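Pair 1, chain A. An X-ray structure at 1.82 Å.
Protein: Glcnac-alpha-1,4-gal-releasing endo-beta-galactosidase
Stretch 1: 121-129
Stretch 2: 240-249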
# COMPACT_ATOMS: atom_id res chain seq x y z
N TRP A 121 15.20 13.47 -17.16
CA TRP A 121 15.63 14.09 -15.91
C TRP A 121 15.05 13.31 -14.71
O TRP A 121 13.90 12.87 -14.74
CB TRP A 121 15.22 15.58 -15.88
CG TRP A 121 15.40 16.23 -14.53
CD1 TRP A 121 16.54 16.83 -14.03
CD2 TRP A 121 14.42 16.33 -13.50
NE1 TRP A 121 16.31 17.28 -12.75
CE2 TRP A 121 15.02 16.99 -12.40
CE3 TRP A 121 13.07 15.93 -13.40
CZ2 TRP A 121 14.31 17.27 -11.22
CZ3 TRP A 121 12.38 16.18 -12.21
CH2 TRP A 121 13.00 16.86 -11.14
N ARG A 122 15.88 13.12 -13.68
CA ARG A 122 15.48 12.32 -12.53
C ARG A 122 15.80 13.09 -11.26
O ARG A 122 16.97 13.17 -10.84
CB ARG A 122 16.17 10.95 -12.52
CG ARG A 122 16.02 10.17 -13.85
CD ARG A 122 16.88 8.93 -13.93
NE ARG A 122 16.37 7.78 -13.18
CZ ARG A 122 15.76 6.74 -13.74
NH1 ARG A 122 15.38 5.71 -12.98
NH2 ARG A 122 15.51 6.72 -15.05
N GLY A 123 14.76 13.68 -10.67
CA GLY A 123 14.86 14.36 -9.38
C GLY A 123 15.10 13.37 -8.26
O GLY A 123 16.05 13.52 -7.46
N TYR A 124 14.24 12.36 -8.19
CA TYR A 124 14.41 11.25 -7.27
C TYR A 124 13.74 9.99 -7.79
O TYR A 124 12.51 9.93 -7.90
CB TYR A 124 13.87 11.57 -5.87
CG TYR A 124 14.19 10.47 -4.86
CD1 TYR A 124 15.52 10.22 -4.48
CD2 TYR A 124 13.18 9.67 -4.32
CE1 TYR A 124 15.82 9.21 -3.57
CE2 TYR A 124 13.47 8.64 -3.42
CZ TYR A 124 14.80 8.42 -3.05
OH TYR A 124 15.12 7.43 -2.16
N THR A 125 14.55 9.00 -8.14
CA THR A 125 14.04 7.69 -8.52
C THR A 125 14.81 6.66 -7.70
O THR A 125 16.04 6.77 -7.56
CB THR A 125 14.27 7.41 -10.02
OG1 THR A 125 15.65 7.62 -10.33
CG2 THR A 125 13.53 8.45 -10.91
N THR A 126 14.11 5.65 -7.19
CA THR A 126 14.78 4.65 -6.35
C THR A 126 14.05 3.31 -6.36
O THR A 126 12.89 3.24 -6.77
CB THR A 126 14.97 5.22 -4.91
OG1 THR A 126 16.05 4.55 -4.23
CG2 THR A 126 13.75 4.91 -4.03
N LYS A 127 14.73 2.25 -5.91
CA LYS A 127 14.09 0.94 -5.73
C LYS A 127 14.21 0.54 -4.26
O LYS A 127 15.33 0.47 -3.72
CB LYS A 127 14.76 -0.10 -6.64
CG LYS A 127 14.25 -1.54 -6.46
CD LYS A 127 14.97 -2.56 -7.39
CE LYS A 127 16.45 -2.67 -7.09
NZ LYS A 127 17.17 -3.45 -8.15
N TYR A 128 13.06 0.27 -3.63
CA TYR A 128 12.91 -0.12 -2.22
C TYR A 128 13.10 1.01 -1.22
O TYR A 128 13.78 2.00 -1.51
CB TYR A 128 13.81 -1.31 -1.83
CG TYR A 128 13.72 -2.49 -2.78
CD1 TYR A 128 14.87 -3.14 -3.22
CD2 TYR A 128 12.48 -2.93 -3.25
CE1 TYR A 128 14.80 -4.21 -4.09
CE2 TYR A 128 12.39 -4.01 -4.14
CZ TYR A 128 13.56 -4.64 -4.55
OH TYR A 128 13.48 -5.72 -5.42
N GLY A 129 12.51 0.85 -0.04
CA GLY A 129 12.73 1.80 1.05
C GLY A 129 11.49 2.05 1.87
O GLY A 129 10.43 1.44 1.63
N GLY A 240 4.22 -9.15 -2.90
CA GLY A 240 4.71 -8.90 -4.25
C GLY A 240 5.09 -7.43 -4.38
O GLY A 240 4.49 -6.58 -3.73
N SER A 241 6.10 -7.13 -5.18
CA SER A 241 6.56 -5.74 -5.29
C SER A 241 7.36 -5.57 -6.57
O SER A 241 7.97 -6.54 -7.04
CB SER A 241 7.43 -5.34 -4.09
OG SER A 241 8.75 -5.87 -4.20
N PRO A 242 7.36 -4.36 -7.12
CA PRO A 242 8.18 -4.05 -8.29
C PRO A 242 9.66 -4.22 -8.01
O PRO A 242 10.10 -4.03 -6.87
CB PRO A 242 7.84 -2.60 -8.59
CG PRO A 242 6.49 -2.40 -7.95
CD PRO A 242 6.58 -3.18 -6.67
N ASP A 243 10.42 -4.60 -9.03
CA ASP A 243 11.86 -4.81 -8.84
C ASP A 243 12.74 -3.91 -9.73
O ASP A 243 13.74 -4.36 -10.34
CB ASP A 243 12.21 -6.30 -8.98
CG ASP A 243 11.99 -6.83 -10.39
OD1 ASP A 243 11.24 -6.22 -11.19
OD2 ASP A 243 12.56 -7.88 -10.79
N TYR A 244 12.36 -2.63 -9.78
CA TYR A 244 13.05 -1.63 -10.60
C TYR A 244 12.79 -0.26 -9.98
O TYR A 244 11.94 -0.14 -9.10
CB TYR A 244 12.55 -1.63 -12.06
CG TYR A 244 11.09 -1.91 -12.18
CD1 TYR A 244 10.14 -0.90 -11.98
CD2 TYR A 244 10.63 -3.20 -12.48
CE1 TYR A 244 8.77 -1.17 -12.08
CE2 TYR A 244 9.26 -3.47 -12.59
CZ TYR A 244 8.35 -2.45 -12.39
OH TYR A 244 7.01 -2.71 -12.48
N GLU A 245 13.51 0.74 -10.45
CA GLU A 245 13.37 2.09 -9.90
C GLU A 245 12.02 2.68 -10.28
O GLU A 245 11.51 2.41 -11.37
CB GLU A 245 14.49 3.01 -10.39
CG GLU A 245 15.86 2.60 -9.85
CD GLU A 245 16.87 3.73 -9.85
OE1 GLU A 245 16.57 4.81 -10.40
OE2 GLU A 245 17.98 3.53 -9.31
N MET A 246 11.46 3.48 -9.38
CA MET A 246 10.17 4.14 -9.59
C MET A 246 10.31 5.62 -9.28
O MET A 246 11.12 6.01 -8.42
CB MET A 246 9.10 3.52 -8.68
CG MET A 246 8.80 2.05 -9.02
SD MET A 246 7.58 1.32 -7.90
CE MET A 246 6.03 1.72 -8.81
N GLY A 247 9.50 6.43 -9.97
CA GLY A 247 9.44 7.86 -9.74
C GLY A 247 8.17 8.18 -8.98
O GLY A 247 7.28 7.34 -8.90
N THR A 248 8.09 9.40 -8.45
CA THR A 248 6.99 9.81 -7.57
C THR A 248 6.17 10.93 -8.17
O THR A 248 6.73 11.87 -8.74
CB THR A 248 7.58 10.29 -6.20
OG1 THR A 248 8.21 9.17 -5.55
CG2 THR A 248 6.46 10.73 -5.22
N ILE A 249 4.85 10.83 -8.01
CA ILE A 249 3.94 11.92 -8.40
C ILE A 249 3.10 12.29 -7.19
O ILE A 249 2.61 11.41 -6.48
CB ILE A 249 3.00 11.46 -9.57
CG1 ILE A 249 3.85 10.95 -10.76
CG2 ILE A 249 1.99 12.59 -9.93
CD1 ILE A 249 3.02 10.41 -11.94
O HOH W 1 10.60 8.21 -6.50
O HOH W 2 10.96 -6.97 -5.87

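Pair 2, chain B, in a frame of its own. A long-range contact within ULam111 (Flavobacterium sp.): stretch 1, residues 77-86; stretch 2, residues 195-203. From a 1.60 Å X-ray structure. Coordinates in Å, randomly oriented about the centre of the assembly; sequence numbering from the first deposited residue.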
# COMPACT_ATOMS: atom_id res chain seq x y z
N LYS B 77 21.62 18.87 14.27
CA LYS B 77 21.78 17.93 15.39
C LYS B 77 21.75 16.46 14.99
O LYS B 77 22.57 15.67 15.46
CB LYS B 77 20.69 18.19 16.42
CG LYS B 77 20.88 19.53 17.12
CD LYS B 77 19.75 19.85 18.07
CE LYS B 77 20.14 21.07 18.89
NZ LYS B 77 19.03 21.43 19.82
N LYS B 78 20.78 16.09 14.16
CA LYS B 78 20.75 14.74 13.60
C LYS B 78 20.40 14.85 12.12
O LYS B 78 19.25 15.12 11.76
CB LYS B 78 19.74 13.85 14.33
CG LYS B 78 20.25 13.31 15.68
CD LYS B 78 21.32 12.25 15.45
CE LYS B 78 21.93 11.77 16.77
NZ LYS B 78 22.85 12.77 17.39
N GLU B 79 21.41 14.69 11.27
CA GLU B 79 21.22 14.82 9.83
C GLU B 79 21.79 13.59 9.12
O GLU B 79 22.79 13.00 9.56
CB GLU B 79 21.87 16.10 9.30
CG GLU B 79 21.36 17.37 10.01
CD GLU B 79 21.71 18.66 9.30
OE1 GLU B 79 22.60 18.63 8.42
OE2 GLU B 79 21.11 19.73 9.63
N PHE B 80 21.13 13.20 8.03
CA PHE B 80 21.49 11.99 7.29
C PHE B 80 21.41 12.18 5.78
O PHE B 80 20.56 12.91 5.29
CB PHE B 80 20.59 10.83 7.72
CG PHE B 80 20.67 10.54 9.18
CD1 PHE B 80 21.65 9.71 9.68
CD2 PHE B 80 19.80 11.14 10.07
CE1 PHE B 80 21.76 9.46 11.04
CE2 PHE B 80 19.90 10.91 11.43
CZ PHE B 80 20.88 10.04 11.90
N GLN B 81 22.31 11.53 5.06
CA GLN B 81 22.28 11.51 3.61
C GLN B 81 22.10 10.07 3.15
O GLN B 81 22.99 9.23 3.36
CB GLN B 81 23.56 12.09 3.02
CG GLN B 81 23.57 12.14 1.50
CD GLN B 81 24.82 12.80 0.94
OE1 GLN B 81 25.42 13.67 1.58
NE2 GLN B 81 25.21 12.40 -0.26
N TYR B 82 20.93 9.82 2.54
CA TYR B 82 20.45 8.52 2.06
C TYR B 82 20.06 7.60 3.20
O TYR B 82 20.46 7.79 4.35
CB TYR B 82 21.50 7.81 1.16
CG TYR B 82 22.08 8.66 0.05
CD1 TYR B 82 21.29 9.52 -0.69
CD2 TYR B 82 23.43 8.59 -0.26
CE1 TYR B 82 21.82 10.32 -1.68
CE2 TYR B 82 23.98 9.37 -1.26
CZ TYR B 82 23.18 10.23 -1.98
OH TYR B 82 23.73 11.01 -2.97
N GLY B 83 19.27 6.59 2.86
CA GLY B 83 18.90 5.57 3.83
C GLY B 83 17.47 5.11 3.69
O GLY B 83 16.71 5.64 2.88
N TYR B 84 17.11 4.11 4.47
CA TYR B 84 15.72 3.74 4.62
C TYR B 84 15.27 4.38 5.92
O TYR B 84 15.79 4.07 6.99
CB TYR B 84 15.52 2.22 4.65
CG TYR B 84 14.05 1.84 4.49
CD1 TYR B 84 13.20 1.75 5.59
CD2 TYR B 84 13.51 1.59 3.23
CE1 TYR B 84 11.85 1.42 5.43
CE2 TYR B 84 12.18 1.25 3.06
CZ TYR B 84 11.35 1.17 4.16
OH TYR B 84 10.03 0.85 3.98
N ILE B 85 14.32 5.30 5.81
CA ILE B 85 13.92 6.12 6.95
C ILE B 85 12.44 5.84 7.21
O ILE B 85 11.62 5.95 6.31
CB ILE B 85 14.18 7.60 6.68
CG1 ILE B 85 15.69 7.88 6.61
CG2 ILE B 85 13.50 8.47 7.74
CD1 ILE B 85 16.04 9.20 6.01
N GLU B 86 12.10 5.43 8.43
CA GLU B 86 10.74 4.97 8.75
C GLU B 86 10.20 5.58 10.03
O GLU B 86 10.90 5.62 11.04
CB GLU B 86 10.73 3.43 8.87
CG GLU B 86 9.39 2.80 9.23
CD GLU B 86 9.54 1.29 9.45
OE1 GLU B 86 9.58 0.53 8.46
OE2 GLU B 86 9.65 0.87 10.63
N PRO B 195 18.11 18.14 -5.42
CA PRO B 195 18.95 18.64 -4.33
C PRO B 195 19.18 17.57 -3.26
O PRO B 195 19.43 17.93 -2.11
CB PRO B 195 18.12 19.79 -3.76
CG PRO B 195 16.69 19.33 -4.00
CD PRO B 195 16.73 18.67 -5.35
N TYR B 196 19.06 16.29 -3.62
CA TYR B 196 19.01 15.24 -2.60
C TYR B 196 20.31 14.47 -2.40
O TYR B 196 20.29 13.37 -1.83
CB TYR B 196 17.86 14.27 -2.93
CG TYR B 196 16.53 15.01 -2.95
CD1 TYR B 196 15.99 15.51 -1.78
CD2 TYR B 196 15.85 15.22 -4.14
CE1 TYR B 196 14.80 16.21 -1.78
CE2 TYR B 196 14.63 15.93 -4.14
CZ TYR B 196 14.11 16.41 -2.95
OH TYR B 196 12.93 17.12 -2.95
N ASP B 197 21.44 15.03 -2.85
CA ASP B 197 22.75 14.44 -2.56
C ASP B 197 23.47 15.27 -1.51
O ASP B 197 24.59 15.76 -1.70
CB ASP B 197 23.58 14.34 -3.85
CG ASP B 197 22.93 13.47 -4.90
OD1 ASP B 197 22.32 12.44 -4.55
OD2 ASP B 197 23.04 13.81 -6.10
N GLN B 198 22.79 15.44 -0.37
CA GLN B 198 23.31 16.15 0.79
C GLN B 198 22.58 15.61 2.01
O GLN B 198 21.56 14.94 1.87
CB GLN B 198 23.11 17.65 0.66
CG GLN B 198 21.64 18.04 0.61
CD GLN B 198 21.39 19.51 0.85
OE1 GLN B 198 22.12 20.18 1.59
NE2 GLN B 198 20.35 20.03 0.22
N PRO B 199 23.10 15.90 3.21
CA PRO B 199 22.33 15.51 4.40
C PRO B 199 21.02 16.30 4.49
O PRO B 199 20.94 17.44 4.00
CB PRO B 199 23.27 15.87 5.56
CG PRO B 199 24.64 16.00 4.93
CD PRO B 199 24.38 16.53 3.56
N PHE B 200 20.02 15.67 5.10
CA PHE B 200 18.73 16.31 5.37
C PHE B 200 18.42 16.18 6.86
O PHE B 200 18.95 15.30 7.51
CB PHE B 200 17.62 15.65 4.54
CG PHE B 200 17.44 16.25 3.16
CD1 PHE B 200 18.47 16.20 2.22
CD2 PHE B 200 16.24 16.83 2.80
CE1 PHE B 200 18.31 16.78 0.97
CE2 PHE B 200 16.08 17.39 1.55
CZ PHE B 200 17.12 17.37 0.64
N TYR B 201 17.59 17.07 7.39
CA TYR B 201 17.12 16.92 8.77
C TYR B 201 15.62 16.70 8.84
O TYR B 201 14.90 16.91 7.87
CB TYR B 201 17.52 18.14 9.61
CG TYR B 201 16.94 19.48 9.18
CD1 TYR B 201 15.71 19.90 9.67
CD2 TYR B 201 17.64 20.32 8.33
CE1 TYR B 201 15.18 21.15 9.33
CE2 TYR B 201 17.12 21.57 7.97
CZ TYR B 201 15.89 21.97 8.47
OH TYR B 201 15.35 23.20 8.15
N PHE B 202 15.16 16.23 10.00
CA PHE B 202 13.75 15.87 10.22
C PHE B 202 12.93 17.01 10.75
O PHE B 202 13.46 17.84 11.47
CB PHE B 202 13.64 14.70 11.20
CG PHE B 202 14.29 13.45 10.72
CD1 PHE B 202 13.73 12.75 9.67
CD2 PHE B 202 15.43 12.95 11.32
CE1 PHE B 202 14.31 11.58 9.21
CE2 PHE B 202 16.03 11.78 10.87
CZ PHE B 202 15.46 11.09 9.81
N ILE B 203 11.66 17.03 10.39
CA ILE B 203 10.68 17.93 11.02
C ILE B 203 9.44 17.11 11.37
O ILE B 203 8.99 16.30 10.56
CB ILE B 203 10.26 19.10 10.09
CG1 ILE B 203 11.49 19.86 9.56
CG2 ILE B 203 9.30 20.04 10.83
CD1 ILE B 203 12.00 19.31 8.20

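Both pairs join two chain segments more than a hundred residues apart through a short antiparallel backbone pairing. The N, CA and C atoms of 14 central residues superpose with an RMSD of 0.8 Å. At the centre, Thr126(A) faces Met246(A) in pair 1, and Phe80(B) faces Phe200(B) in pair 2. Each couple is closed by two reciprocal hydrogen bonds. In pair 1, Thr126(A) N donates to Met246(A) O at 3.3 Å, and Met246(A) N donates to Thr126(A) O at 3.0 Å. In pair 2, Phe80(B) N to Phe200(B) O is 3.1 Å, and Phe200(B) N to Phe80(B) O is 2.8 Å. The same carbonyls also receive CA-H...O contacts. Thr125(A) CA lies 3.4 Å from Met246(A) O, and Glu79(B) CA lies 3.3 Å from Phe200(B) O.

The closest match of side chains is Tyr128(A) with Tyr82(B). Their centres fall 0.3 Å apart, and both residues have a positive phi and an m rotamer. Each is followed by a glycine, Gly129(A) or Gly83(B), whose backbone angles would jam a CB against the preceding carbonyl. The hydroxyls end differently, although Asp243(A) and Asp197(B) also match. Tyr82(B) OH donates a hydrogen bond to Asp197(B) OD1 at 2.6 Å. In pair 1 the aspartate has chi1 p instead of m, and its end leads away. Tyr128(A) OH comes no nearer than 3.8 Å to it, at Asp243(A) CB. Tyr128(A) OH instead lies 2.8 Å from water 2, in a hydrogen bond, and this water donates to Ser241(A) OG at 3.0 Å.

Lys127(A) and Gln81(B) point toward the opposite segment and cover similar ground. The lysine lays its aliphatic chain on the backbone, with Lys127(A) CD 3.5 Å from Tyr244(A) N. The glutamine sets its amide there, with Gln81(B) OE1 3.4 Å from Gln198(B) CA.

Thr125(A) matches Glu79(B), and Glu245(A) matches Pro199(B). Here pair 1 is polar. Glu245(A) OE1 accepts from Thr125(A) OG1 at 3.0 Å and forms a salt bridge with Arg122(A) NH1, also at 3.0 Å. Arg122(A) NE donates to Thr125(A) OG1 at 2.9 Å, which ties the three side chains together. In pair 2 the acid is on the other segment. Its aliphatic part packs on the proline ring, with Glu79(B) CB 4.0 Å from Pro199(B) CB.

Thr248(A) matches Phe202(B), and this position shows a second change of chemistry. In pair 1 a water bridges the two segments. Water 1 donates to Tyr124(A) O at 2.9 Å and to Met246(A) O at 3.0 Å, and accepts from Thr248(A) OG1 at 2.7 Å. In pair 2 the phenylalanine makes apolar contacts instead. Phe202(B) CE2 is 3.9 Å from Phe80(B) CD2, and Phe202(B) CE1 is 3.5 Å from Ile85(B) CG2. Phe202(B) has the largest covered area of any residue in pair 2.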